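Local coordinates for MB2760 (Mycobacterium tuberculosis, PDB 2BNG), which probably hydrolyses long or bulky lipophilic epoxides, such as cholesterol 5,6-oxide and 9,10-epoxystearic acid, to diols, its physiological substrates being unidentified, at residues Ala20-Leu25 and Val109-Asp113; Asp37-Gly41 and Asp114-Thr118. All blocks are in the same frame, centred on the assembly; numbering follows the deposited sequence.

Contact 1: residues Ala20-Leu25 and Val109-Asp113; sequences AVEAFL and VFEVD
Phe24 N donates to Ala20 O at 2.8 Å, an ordinary helical bond. Phe24 and Ala20, one turn apart, both point toward Val109-Asp113. The contact itself is apolar. Val21 and Phe110 carry most of it: Val21 CG1 stands over one face of the Phe110 ring, 3.7 Å from the centroid and 12° off the ring normal, a CH-pi contact. CG1 is put there by lying anti to the backbone N (chi1 173°). The other methyl of Val21, CG2, reaches back to Phe110 CB at 3.7 Å and to Val112 CG1 at 3.9 Å. Leu25 CD1 approaches Phe110 CZ at 4.1 Å, while Phe24 CE2 comes to the edge of the Phe110 ring, near its plane. Ala20 CB adds a looser touch on Val112 CG2. Phe110 and Val112 point to the helix, with the intervening Glu111 turned away. The axes of Ala20-Leu25 and Val109-Asp113 run at 114° to each other. Helix 13-30 lies on the curved mixed sheet through apolar side chains, in keeping with the NTF2-like fold of this family. The Trp120 ring of strand 116-123 meets Phe110 with nearly parallel planes and Phe24 edge-to-face, and strand 86-97 touches Val21 and Leu25.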
# COMPACT_ATOMS: atom_id res chain seq x y z
N ALA C 20 -33.88 -4.52 -3.42
CA ALA C 20 -35.10 -4.34 -2.63
C ALA C 20 -35.40 -5.59 -1.81
O ALA C 20 -35.69 -5.50 -0.61
CB ALA C 20 -36.31 -3.96 -3.54
N VAL C 21 -35.27 -6.75 -2.45
CA VAL C 21 -35.51 -8.04 -1.81
C VAL C 21 -34.48 -8.34 -0.73
O VAL C 21 -34.84 -8.79 0.37
CB VAL C 21 -35.62 -9.21 -2.84
CG1 VAL C 21 -35.69 -10.58 -2.13
CG2 VAL C 21 -36.84 -9.01 -3.76
N GLU C 22 -33.21 -8.05 -1.00
CA GLU C 22 -32.18 -8.18 0.01
C GLU C 22 -32.40 -7.24 1.20
O GLU C 22 -32.30 -7.66 2.37
CB GLU C 22 -30.81 -7.93 -0.59
CG GLU C 22 -30.33 -9.04 -1.48
CD GLU C 22 -29.02 -8.69 -2.18
OE1 GLU C 22 -28.80 -7.49 -2.47
OE2 GLU C 22 -28.23 -9.62 -2.46
N ALA C 23 -32.70 -5.97 0.91
CA ALA C 23 -33.01 -5.00 1.97
C ALA C 23 -34.20 -5.48 2.81
O ALA C 23 -34.17 -5.45 4.04
CB ALA C 23 -33.25 -3.62 1.40
N PHE C 24 -35.23 -6.00 2.14
CA PHE C 24 -36.39 -6.48 2.87
C PHE C 24 -36.09 -7.67 3.82
O PHE C 24 -36.48 -7.66 4.97
CB PHE C 24 -37.54 -6.80 1.92
CG PHE C 24 -38.63 -7.59 2.56
CD1 PHE C 24 -39.45 -7.00 3.51
CD2 PHE C 24 -38.80 -8.94 2.24
CE1 PHE C 24 -40.44 -7.74 4.14
CE2 PHE C 24 -39.80 -9.70 2.84
CZ PHE C 24 -40.63 -9.10 3.80
N LEU C 25 -35.39 -8.68 3.32
CA LEU C 25 -35.04 -9.85 4.12
C LEU C 25 -34.08 -9.54 5.28
O LEU C 25 -34.28 -10.07 6.39
CB LEU C 25 -34.52 -10.99 3.23
CG LEU C 25 -35.61 -11.55 2.29
CD1 LEU C 25 -34.95 -12.39 1.19
CD2 LEU C 25 -36.68 -12.36 3.03
N VAL C 109 -39.80 -16.58 -4.11
CA VAL C 109 -39.93 -15.78 -5.33
C VAL C 109 -40.70 -14.49 -5.01
O VAL C 109 -41.71 -14.49 -4.29
CB VAL C 109 -40.54 -16.55 -6.54
CG1 VAL C 109 -40.13 -18.03 -6.58
CG2 VAL C 109 -42.01 -16.45 -6.56
N PHE C 110 -40.17 -13.39 -5.52
CA PHE C 110 -40.74 -12.07 -5.28
C PHE C 110 -41.02 -11.42 -6.60
O PHE C 110 -40.42 -11.78 -7.63
CB PHE C 110 -39.76 -11.20 -4.48
CG PHE C 110 -39.31 -11.84 -3.20
CD1 PHE C 110 -38.39 -12.89 -3.20
CD2 PHE C 110 -39.80 -11.39 -1.98
CE1 PHE C 110 -37.97 -13.48 -2.00
CE2 PHE C 110 -39.38 -11.97 -0.78
CZ PHE C 110 -38.45 -13.01 -0.79
N GLU C 111 -41.95 -10.47 -6.56
CA GLU C 111 -42.10 -9.49 -7.63
C GLU C 111 -42.00 -8.10 -7.03
O GLU C 111 -42.63 -7.79 -6.01
CB GLU C 111 -43.42 -9.68 -8.37
CG GLU C 111 -43.23 -10.33 -9.72
CD GLU C 111 -44.47 -11.03 -10.20
OE1 GLU C 111 -45.57 -10.49 -10.00
OE2 GLU C 111 -44.35 -12.13 -10.79
N VAL C 112 -41.19 -7.27 -7.66
CA VAL C 112 -41.06 -5.90 -7.20
C VAL C 112 -41.41 -4.89 -8.28
O VAL C 112 -41.02 -5.02 -9.44
CB VAL C 112 -39.71 -5.63 -6.41
CG1 VAL C 112 -38.80 -6.86 -6.32
CG2 VAL C 112 -38.97 -4.41 -6.92
N ASP C 113 -42.19 -3.91 -7.88
CA ASP C 113 -42.70 -2.88 -8.75
C ASP C 113 -42.36 -1.58 -8.05
O ASP C 113 -42.90 -1.29 -6.98
CB ASP C 113 -44.22 -3.06 -8.92
CG ASP C 113 -44.89 -1.91 -9.68
OD1 ASP C 113 -44.26 -1.32 -10.59
OD2 ASP C 113 -46.07 -1.59 -9.39

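Contact 2: residues Asp37-Gly41 and Asp114-Thr118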
# COMPACT_ATOMS: atom_id res chain seq x y z
N ASP C 37 -42.18 -1.97 6.47
CA ASP C 37 -43.32 -1.15 6.03
C ASP C 37 -43.14 -0.45 4.70
O ASP C 37 -44.05 -0.43 3.87
CB ASP C 37 -43.62 -0.07 7.06
CG ASP C 37 -44.43 -0.59 8.20
OD1 ASP C 37 -45.27 -1.47 7.95
OD2 ASP C 37 -44.22 -0.15 9.34
N ALA C 38 -41.99 0.18 4.51
CA ALA C 38 -41.68 0.83 3.24
C ALA C 38 -41.53 -0.17 2.09
O ALA C 38 -41.83 0.17 0.94
CB ALA C 38 -40.43 1.68 3.39
N ALA C 39 -41.07 -1.40 2.39
CA ALA C 39 -40.74 -2.38 1.35
C ALA C 39 -41.96 -3.06 0.74
O ALA C 39 -41.90 -3.53 -0.40
CB ALA C 39 -39.78 -3.43 1.90
N LEU C 40 -43.08 -3.11 1.46
CA LEU C 40 -44.20 -3.95 1.02
C LEU C 40 -45.29 -3.14 0.34
O LEU C 40 -45.82 -2.21 0.92
CB LEU C 40 -44.79 -4.77 2.18
CG LEU C 40 -43.86 -5.74 2.92
CD1 LEU C 40 -44.60 -6.42 4.08
CD2 LEU C 40 -43.24 -6.78 1.98
N GLY C 41 -45.60 -3.50 -0.89
CA GLY C 41 -46.64 -2.82 -1.64
C GLY C 41 -48.02 -3.00 -1.01
O GLY C 41 -48.30 -4.02 -0.39
N ASP C 114 -41.42 -0.84 -8.63
CA ASP C 114 -41.18 0.53 -8.19
C ASP C 114 -40.59 0.51 -6.77
O ASP C 114 -41.05 1.23 -5.87
CB ASP C 114 -42.52 1.27 -8.23
CG ASP C 114 -42.42 2.57 -8.92
OD1 ASP C 114 -41.99 3.46 -8.25
OD2 ASP C 114 -42.73 2.77 -10.12
N GLY C 115 -39.61 -0.36 -6.57
CA GLY C 115 -39.00 -0.54 -5.25
C GLY C 115 -39.88 -1.23 -4.21
O GLY C 115 -39.41 -1.54 -3.12
N ARG C 116 -41.15 -1.49 -4.53
CA ARG C 116 -42.03 -2.18 -3.59
C ARG C 116 -42.35 -3.62 -3.97
O ARG C 116 -42.54 -3.94 -5.15
CB ARG C 116 -43.29 -1.35 -3.30
CG ARG C 116 -42.87 0.04 -2.84
CD ARG C 116 -43.84 0.80 -2.01
NE ARG C 116 -44.15 0.25 -0.68
CZ ARG C 116 -44.96 0.86 0.19
NH1 ARG C 116 -45.50 1.99 -0.14
NH2 ARG C 116 -45.26 0.39 1.38
N ILE C 117 -42.40 -4.48 -2.96
CA ILE C 117 -42.68 -5.89 -3.15
C ILE C 117 -44.18 -6.13 -3.24
O ILE C 117 -44.93 -5.84 -2.32
CB ILE C 117 -42.04 -6.73 -2.02
CG1 ILE C 117 -40.51 -6.61 -2.09
CG2 ILE C 117 -42.54 -8.21 -2.07
CD1 ILE C 117 -39.75 -7.19 -0.89
N THR C 118 -44.60 -6.66 -4.39
CA THR C 118 -46.01 -6.95 -4.66
C THR C 118 -46.36 -8.43 -4.54
O THR C 118 -47.52 -8.78 -4.30
CB THR C 118 -46.46 -6.38 -6.02
OG1 THR C 118 -45.68 -6.96 -7.06
CG2 THR C 118 -46.30 -4.85 -6.03
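Ile117 satisfies both of its backbone polar groups on Asp37-Gly41. Ile117 N donates to Ala39 O at 2.8 Å, in an almost straight bond (178° at the hydrogen). Ile117 O accepts from Gly41 N, also at 2.8 Å, but this bond is more bent, 156°. The two bonds frame a parallel bridge between Leu40 and Ile117. Both side chains lie on the same face of the sheet, with Leu40 CD2 4.2 Å from Ile117 CB. Phe24 of helix 13-30 touches both side chains.

Leu40 is where the chain leaves helix 33-39 and becomes strand, so the bridge ties a helix C-terminus to strand 116-123. Strands 100-113 and 116-123 form a hairpin, joined by a tight turn at Asp114 and Gly115, both with positive phi, consistent with type I'. Ala39 O also receives a CA-H...O contact from Arg116.

The guanidinium of Arg116 lies among the carbonyls at the helix end. Arg116 NH2 is 2.7 Å from Leu40 O and 2.9 Å from Asp37 O. Ala38 O sits over one face of the group, too poorly angled for a hydrogen bond, and Gly41 CA is over the opposite face. The bend at chi3 (66°) carries the group back over the helix end. Its positive charge probably suits this cluster of oxygens at the negative end of the helix dipole. The Asp37 carboxylate is not its partner: OD2 forms a salt bridge with Arg65 of helix 57-65. Thr118 OG1 makes a weak hydrogen bond to Glu111 O on the adjoining strand.

How the contacts relate
Contacts 1 and 2 have their centres 8 Å apart and alternate along the chain. Strands 100-113 and 116-123 are neighbours in the sheet, and Glu111 O lies 2.8 Å from Thr118 N in a probable hydrogen bond. Phe24 joins the two packings: its CB is 3.6 Å from Ile117 CD1 and its CE1 is 3.7 Å from Leu40 CD2. Contact 1 lies nearer Asp122, the likely proton acceptor. The Phe110 side chain is about 4 Å from that of Asp122. The Leu25 side chain is about 6 Å from that of Asp93, the likely proton donor. In contact 2, Ile117 is about 9 Å from Asp122, between side chains.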